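Local coordinates for protein putative alpha-N-acetylgalactosaminidase (Bacillus halodurans C-125, PDB 3CC1) that probably removes terminal alpha-linked N-acetylgalactosamine from glycoconjugates by hydrolysis, as a four-chain assembly of subunits with a TIM-barrel domain and a C-terminal beta-sandwich domain, at residues A309-L315 with L338-S344; M2-L7 with G267-D271. All blocks are in the same frame, centred on the assembly; numbering follows the deposited sequence.

Contact 1. Residues A309-L315 with L338-S344; sequences AICHSPL and LSINQKS. Unlike the reference sequence in segment 309-315: His-312 (reference Arg).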
loop_
_atom_site.group_PDB
_atom_site.type_symbol
_atom_site.label_atom_id
_atom_site.label_comp_id
_atom_site.label_asym_id
_atom_site.label_seq_id
_atom_site.Cartn_x
_atom_site.Cartn_y
_atom_site.Cartn_z
ATOM N N ALA A 309 -20.381 6.658 14.367
ATOM C CA ALA A 309 -21.780 7.110 14.145
ATOM C C ALA A 309 -22.217 6.935 12.693
ATOM O O ALA A 309 -23.215 6.304 12.417
ATOM C CB ALA A 309 -21.955 8.586 14.561
ATOM N N ILE A 310 -21.417 7.455 11.770
ATOM C CA ILE A 310 -21.799 7.549 10.363
ATOM C C ILE A 310 -21.796 6.183 9.688
ATOM O O ILE A 310 -22.497 5.987 8.705
ATOM C CB ILE A 310 -20.879 8.533 9.594
ATOM C CG1 ILE A 310 -21.583 9.074 8.330
ATOM C CG2 ILE A 310 -19.542 7.865 9.228
ATOM C CD1 ILE A 310 -22.305 10.351 8.538
ATOM N N CYS A 311 -21.079 5.202 10.240
ATOM C CA CYS A 311 -21.118 3.869 9.624
ATOM C C CYS A 311 -22.017 2.822 10.346
ATOM O O CYS A 311 -22.101 1.665 9.929
ATOM C CB CYS A 311 -19.707 3.355 9.348
ATOM S SG CYS A 311 -18.914 2.655 10.729
ATOM N N HIS A 312 -22.737 3.261 11.378
ATOM C CA HIS A 312 -23.653 2.382 12.144
ATOM C C HIS A 312 -22.910 1.308 12.956
ATOM O O HIS A 312 -23.385 0.198 13.092
ATOM C CB HIS A 312 -24.654 1.686 11.221
ATOM C CG HIS A 312 -25.701 2.589 10.637
ATOM N ND1 HIS A 312 -26.463 3.441 11.402
ATOM C CD2 HIS A 312 -26.157 2.718 9.368
ATOM C CE1 HIS A 312 -27.327 4.073 10.630
ATOM N NE2 HIS A 312 -27.175 3.638 9.393
ATOM N N SER A 313 -21.754 1.640 13.513
ATOM C CA SER A 313 -21.083 0.710 14.391
ATOM C C SER A 313 -21.876 0.599 15.716
ATOM O O SER A 313 -22.409 1.621 16.219
ATOM C CB SER A 313 -19.652 1.196 14.681
ATOM O OG SER A 313 -18.911 0.259 15.479
ATOM N N PRO A 314 -21.930 -0.607 16.305
ATOM C CA PRO A 314 -22.324 -0.626 17.710
ATOM C C PRO A 314 -21.503 0.349 18.511
ATOM O O PRO A 314 -20.357 0.602 18.187
ATOM C CB PRO A 314 -22.029 -2.058 18.169
ATOM C CG PRO A 314 -21.908 -2.850 16.950
ATOM C CD PRO A 314 -21.566 -1.943 15.806
ATOM N N LEU A 315 -22.121 0.907 19.537
ATOM C CA LEU A 315 -21.494 1.861 20.435
ATOM C C LEU A 315 -21.397 1.204 21.800
ATOM O O LEU A 315 -22.361 1.205 22.557
ATOM C CB LEU A 315 -22.337 3.162 20.533
ATOM C CG LEU A 315 -22.525 3.946 19.222
ATOM C CD1 LEU A 315 -23.341 5.297 19.439
ATOM C CD2 LEU A 315 -21.189 4.209 18.494
ATOM N N LEU A 338 -26.192 10.543 18.136
ATOM C CA LEU A 338 -26.763 9.234 18.370
ATOM C C LEU A 338 -27.807 8.934 17.327
ATOM O O LEU A 338 -27.976 7.811 16.877
ATOM C CB LEU A 338 -27.384 9.155 19.762
ATOM C CG LEU A 338 -26.419 9.284 20.962
ATOM C CD1 LEU A 338 -27.221 9.232 22.299
ATOM C CD2 LEU A 338 -25.285 8.244 20.854
ATOM N N SER A 339 -28.525 9.969 16.927
ATOM C CA SER A 339 -29.518 9.781 15.902
ATOM C C SER A 339 -28.916 9.395 14.521
ATOM O O SER A 339 -29.512 8.633 13.742
ATOM C CB SER A 339 -30.371 11.029 15.834
ATOM O OG SER A 339 -31.132 10.955 14.665
ATOM N N ILE A 340 -27.713 9.869 14.237
ATOM C CA ILE A 340 -27.002 9.427 13.018
ATOM C C ILE A 340 -26.766 7.913 13.107
ATOM O O ILE A 340 -27.113 7.160 12.186
ATOM C CB ILE A 340 -25.673 10.212 12.775
ATOM C CG1 ILE A 340 -25.994 11.685 12.571
ATOM C CG2 ILE A 340 -24.912 9.655 11.583
ATOM C CD1 ILE A 340 -24.849 12.638 12.710
ATOM N N ASN A 341 -26.188 7.478 14.228
ATOM C CA ASN A 341 -25.856 6.046 14.435
ATOM C C ASN A 341 -27.108 5.156 14.446
ATOM O O ASN A 341 -27.129 4.017 13.926
ATOM C CB ASN A 341 -25.115 5.879 15.757
ATOM C CG ASN A 341 -24.764 4.419 16.059
ATOM O OD1 ASN A 341 -25.484 3.732 16.784
ATOM N ND2 ASN A 341 -23.662 3.954 15.501
ATOM N N GLN A 342 -28.182 5.692 15.015
ATOM C CA GLN A 342 -29.379 4.877 15.285
ATOM C C GLN A 342 -30.489 4.971 14.214
ATOM O O GLN A 342 -31.354 4.076 14.125
ATOM C CB GLN A 342 -30.000 5.259 16.640
ATOM C CG GLN A 342 -29.166 4.884 17.874
ATOM C CD GLN A 342 -29.111 3.382 18.081
ATOM O OE1 GLN A 342 -30.093 2.784 18.473
ATOM N NE2 GLN A 342 -27.975 2.774 17.768
ATOM N N LYS A 343 -30.473 6.062 13.443
ATOM C CA LYS A 343 -31.593 6.369 12.541
ATOM C C LYS A 343 -31.251 6.671 11.082
ATOM O O LYS A 343 -32.123 6.613 10.221
ATOM C CB LYS A 343 -32.403 7.541 13.115
ATOM C CG LYS A 343 -33.086 7.241 14.453
ATOM C CD LYS A 343 -34.243 6.245 14.291
ATOM C CE LYS A 343 -34.838 5.768 15.637
ATOM N NZ LYS A 343 -34.160 4.549 16.178
ATOM N N SER A 344 -30.003 7.017 10.789
ATOM C CA SER A 344 -29.668 7.443 9.420
ATOM C C SER A 344 -29.610 6.260 8.436
ATOM O O SER A 344 -29.464 5.103 8.819
ATOM C CB SER A 344 -28.374 8.267 9.406
ATOM O OG SER A 344 -27.249 7.462 9.611
#
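Asn-341 is a knob on the last turn of helix 335-343, filling the hollow that Ala-309, Ser-313 and Leu-315 form. With CG anti to the backbone N (chi1 179°), its CB lies 3.9 Å from Ala-309 CA and its amide enters the hollow, where ND2 donates to Ser-313 O at 2.7 Å, with an N-H...O angle of 160°. OD1 accepts from Gln-342 NE2, so both ends of the amide fix its rotation. Helix 298-310 of the TIM barrel ends in a Schellman motif, with His-312 at positive phi, and the chain then turns toward strand 315-317. The His-312 imidazole spans the end of the other helix edge-on, ND1 donating to Asn-341 O at 2.7 Å while NE2 makes weak bonds to Ser-344 O and Asn-347 OD1. The small Ala-309 lets the helices come close, its CA 4.2 Å from Asn-341 CA, and leaves room for Ile-340 CG2 between Ala-309 CB (4.3 Å) and Ile-310 CD1 (4.1 Å). Were Asn-341 replaced by an alanine, Ser-313 O would probably lose its amide donor and a gap would open beneath Leu-315. Leu-315 points back at the amide, CD1 resting on it and 3.8 Å from Leu-338 CD2.

Contact 2. Residues M2-L7 with G267-D271; sequences MEVNRL and GHWPD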
loop_
_atom_site.group_PDB
_atom_site.type_symbol
_atom_site.label_atom_id
_atom_site.label_comp_id
_atom_site.label_asym_id
_atom_site.label_seq_id
_atom_site.Cartn_x
_atom_site.Cartn_y
_atom_site.Cartn_z
HETATM N N MSE A 2 -23.208 -1.022 3.998
HETATM C CA MSE A 2 -24.339 -1.179 4.926
HETATM C C MSE A 2 -25.022 0.157 5.080
HETATM O O MSE A 2 -24.457 1.100 5.646
HETATM C CB MSE A 2 -23.865 -1.679 6.300
HETATM C CG MSE A 2 -24.934 -1.622 7.443
HETATM SE SE MSE A 2 -26.564 -2.620 7.071
HETATM C CE MSE A 2 -25.810 -4.394 6.841
ATOM N N GLU A 3 -26.239 0.247 4.563
ATOM C CA GLU A 3 -26.915 1.555 4.458
ATOM C C GLU A 3 -28.268 1.676 5.151
ATOM O O GLU A 3 -29.042 2.589 4.847
ATOM C CB GLU A 3 -27.123 1.894 2.973
ATOM C CG GLU A 3 -25.843 2.148 2.156
ATOM C CD GLU A 3 -26.149 2.643 0.747
ATOM O OE1 GLU A 3 -27.341 2.884 0.416
ATOM O OE2 GLU A 3 -25.198 2.807 -0.050
ATOM N N VAL A 4 -28.551 0.765 6.074
ATOM C CA VAL A 4 -29.780 0.789 6.857
ATOM C C VAL A 4 -29.481 0.932 8.341
ATOM O O VAL A 4 -28.429 0.550 8.817
ATOM C CB VAL A 4 -30.687 -0.441 6.558
ATOM C CG1 VAL A 4 -31.119 -0.413 5.082
ATOM C CG2 VAL A 4 -30.002 -1.808 6.966
ATOM N N ASN A 5 -30.429 1.490 9.080
ATOM C CA ASN A 5 -30.260 1.684 10.521
ATOM C C ASN A 5 -30.940 0.549 11.306
ATOM O O ASN A 5 -30.802 0.447 12.519
ATOM C CB ASN A 5 -30.845 3.019 10.951
ATOM C CG ASN A 5 -32.359 3.040 10.853
ATOM O OD1 ASN A 5 -32.907 2.921 9.759
ATOM N ND2 ASN A 5 -33.038 3.170 11.990
ATOM N N ARG A 6 -31.709 -0.270 10.598
ATOM C CA ARG A 6 -32.387 -1.407 11.203
ATOM C C ARG A 6 -32.112 -2.686 10.472
ATOM O O ARG A 6 -32.206 -2.793 9.243
ATOM C CB ARG A 6 -33.894 -1.183 11.279
ATOM C CG ARG A 6 -34.326 -0.624 12.613
ATOM C CD ARG A 6 -35.837 -0.429 12.751
ATOM N NE ARG A 6 -36.090 0.760 13.583
ATOM C CZ ARG A 6 -36.067 0.799 14.924
ATOM N NH1 ARG A 6 -35.859 -0.295 15.661
ATOM N NH2 ARG A 6 -36.276 1.962 15.535
ATOM N N LEU A 7 -31.798 -3.680 11.273
ATOM C CA LEU A 7 -31.608 -5.043 10.803
ATOM C C LEU A 7 -32.442 -5.929 11.705
ATOM O O LEU A 7 -32.368 -5.850 12.930
ATOM C CB LEU A 7 -30.124 -5.442 10.825
ATOM C CG LEU A 7 -29.177 -4.719 9.865
ATOM C CD1 LEU A 7 -27.728 -5.101 10.135
ATOM C CD2 LEU A 7 -29.573 -4.994 8.439
ATOM N N GLY A 267 -24.600 -8.746 5.872
ATOM C CA GLY A 267 -25.774 -8.015 6.367
ATOM C C GLY A 267 -25.732 -7.816 7.868
ATOM O O GLY A 267 -26.739 -7.980 8.558
ATOM N N HIS A 268 -24.556 -7.478 8.375
ATOM C CA HIS A 268 -24.388 -7.113 9.775
ATOM C C HIS A 268 -23.783 -5.743 9.875
ATOM O O HIS A 268 -23.259 -5.219 8.905
ATOM C CB HIS A 268 -23.538 -8.167 10.506
ATOM C CG HIS A 268 -24.248 -9.482 10.669
ATOM N ND1 HIS A 268 -23.946 -10.596 9.911
ATOM C CD2 HIS A 268 -25.292 -9.836 11.457
ATOM C CE1 HIS A 268 -24.763 -11.583 10.239
ATOM N NE2 HIS A 268 -25.588 -11.149 11.178
ATOM N N TRP A 269 -23.894 -5.136 11.034
ATOM C CA TRP A 269 -23.286 -3.808 11.246
ATOM C C TRP A 269 -21.802 -4.015 11.224
ATOM O O TRP A 269 -21.342 -5.071 11.632
ATOM C CB TRP A 269 -23.596 -3.200 12.631
ATOM C CG TRP A 269 -24.976 -3.303 13.061
ATOM C CD1 TRP A 269 -25.481 -4.068 14.093
ATOM C CD2 TRP A 269 -26.052 -2.629 12.497
ATOM N NE1 TRP A 269 -26.837 -3.898 14.180
ATOM C CE2 TRP A 269 -27.209 -3.015 13.202
ATOM C CE3 TRP A 269 -26.165 -1.727 11.453
ATOM C CZ2 TRP A 269 -28.443 -2.526 12.898
ATOM C CZ3 TRP A 269 -27.390 -1.247 11.168
ATOM C CH2 TRP A 269 -28.505 -1.649 11.875
ATOM N N PRO A 270 -21.055 -2.984 10.816
ATOM C CA PRO A 270 -19.615 -3.010 11.023
ATOM C C PRO A 270 -19.262 -2.685 12.473
ATOM O O PRO A 270 -19.636 -1.613 13.008
ATOM C CB PRO A 270 -19.106 -1.907 10.094
ATOM C CG PRO A 270 -20.294 -0.891 10.102
ATOM C CD PRO A 270 -21.526 -1.722 10.208
ATOM N N ASP A 271 -18.511 -3.581 13.080
ATOM C CA ASP A 271 -17.997 -3.347 14.396
ATOM C C ASP A 271 -16.608 -2.724 14.352
ATOM O O ASP A 271 -15.639 -3.397 14.006
ATOM C CB ASP A 271 -17.954 -4.654 15.181
ATOM C CG ASP A 271 -17.646 -4.420 16.671
ATOM O OD1 ASP A 271 -17.530 -3.231 17.110
ATOM O OD2 ASP A 271 -17.519 -5.427 17.410
#
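Leu-7 and Trp-269 meet in a CH-pi contact, part of the seam where the N-terminal tail packs on the loop that follows helix 247-262 of the barrel domain. Leu-7 CD1 stands over the centre of the six-membered ring, 3.6 Å from its centroid and only 6° off the normal; CG, placed anti to the carbonyl carbon (chi1 -66°), rides over the same ring near CH2. A branched aliphatic chain suits this place because it lays methyl and methine hydrogens on a flat pi surface. Leu-7 CD1 also lies 3.4 Å from Gly-267 O; Gly-267 has positive phi, which a glycine adopts easily.

The second aromatic contact is of the Met-aromatic kind. Met-2 is present as selenomethionine; in the conformer described, one of two, SE stands obliquely to that ring, 5.2 Å from its centroid, and bends at chi2 and chi3 turn CE back to His-268 O, 3.4 Å away.

Polar contact falls to the backbone, with no hydrogen bond between the segments. Carbonyls of the tail approach the far end of the indole, whose C-H groups are weakly positive: Asn-5 O reaches CH2 of Trp-269 obliquely. The tail also meets a second subunit, where Glu-3 forms a salt bridge with Arg-348 of that neighbouring chain. At the ring's edge, near its plane, Val-4 O sits 3.1 Å from Trp-269 CZ3.

How the contacts relate
Contact 1 is wholly buried and joins the ends of two helices, 298-310 and 335-343; contact 2 is partly buried, links two irregular loops and borders another subunit. Their chemistry follows suit: in contact 1 side-chain donors satisfy the backbone carbonyls left at helix ends and turns, whereas contact 2 relies on a tryptophan ring packed by aliphatic and selenium-bearing groups. The two share no element but adjoin, with centres about 9 Å apart. Asn-5 ND2 probably hydrogen-bonds Gln-342 O at 2.9 Å, tying the tail to helix 335-343, and Pro-270 CG packs 3.1 Å from Cys-311 O. Lys-343 and Arg-6 bring like charges close at the outer margin.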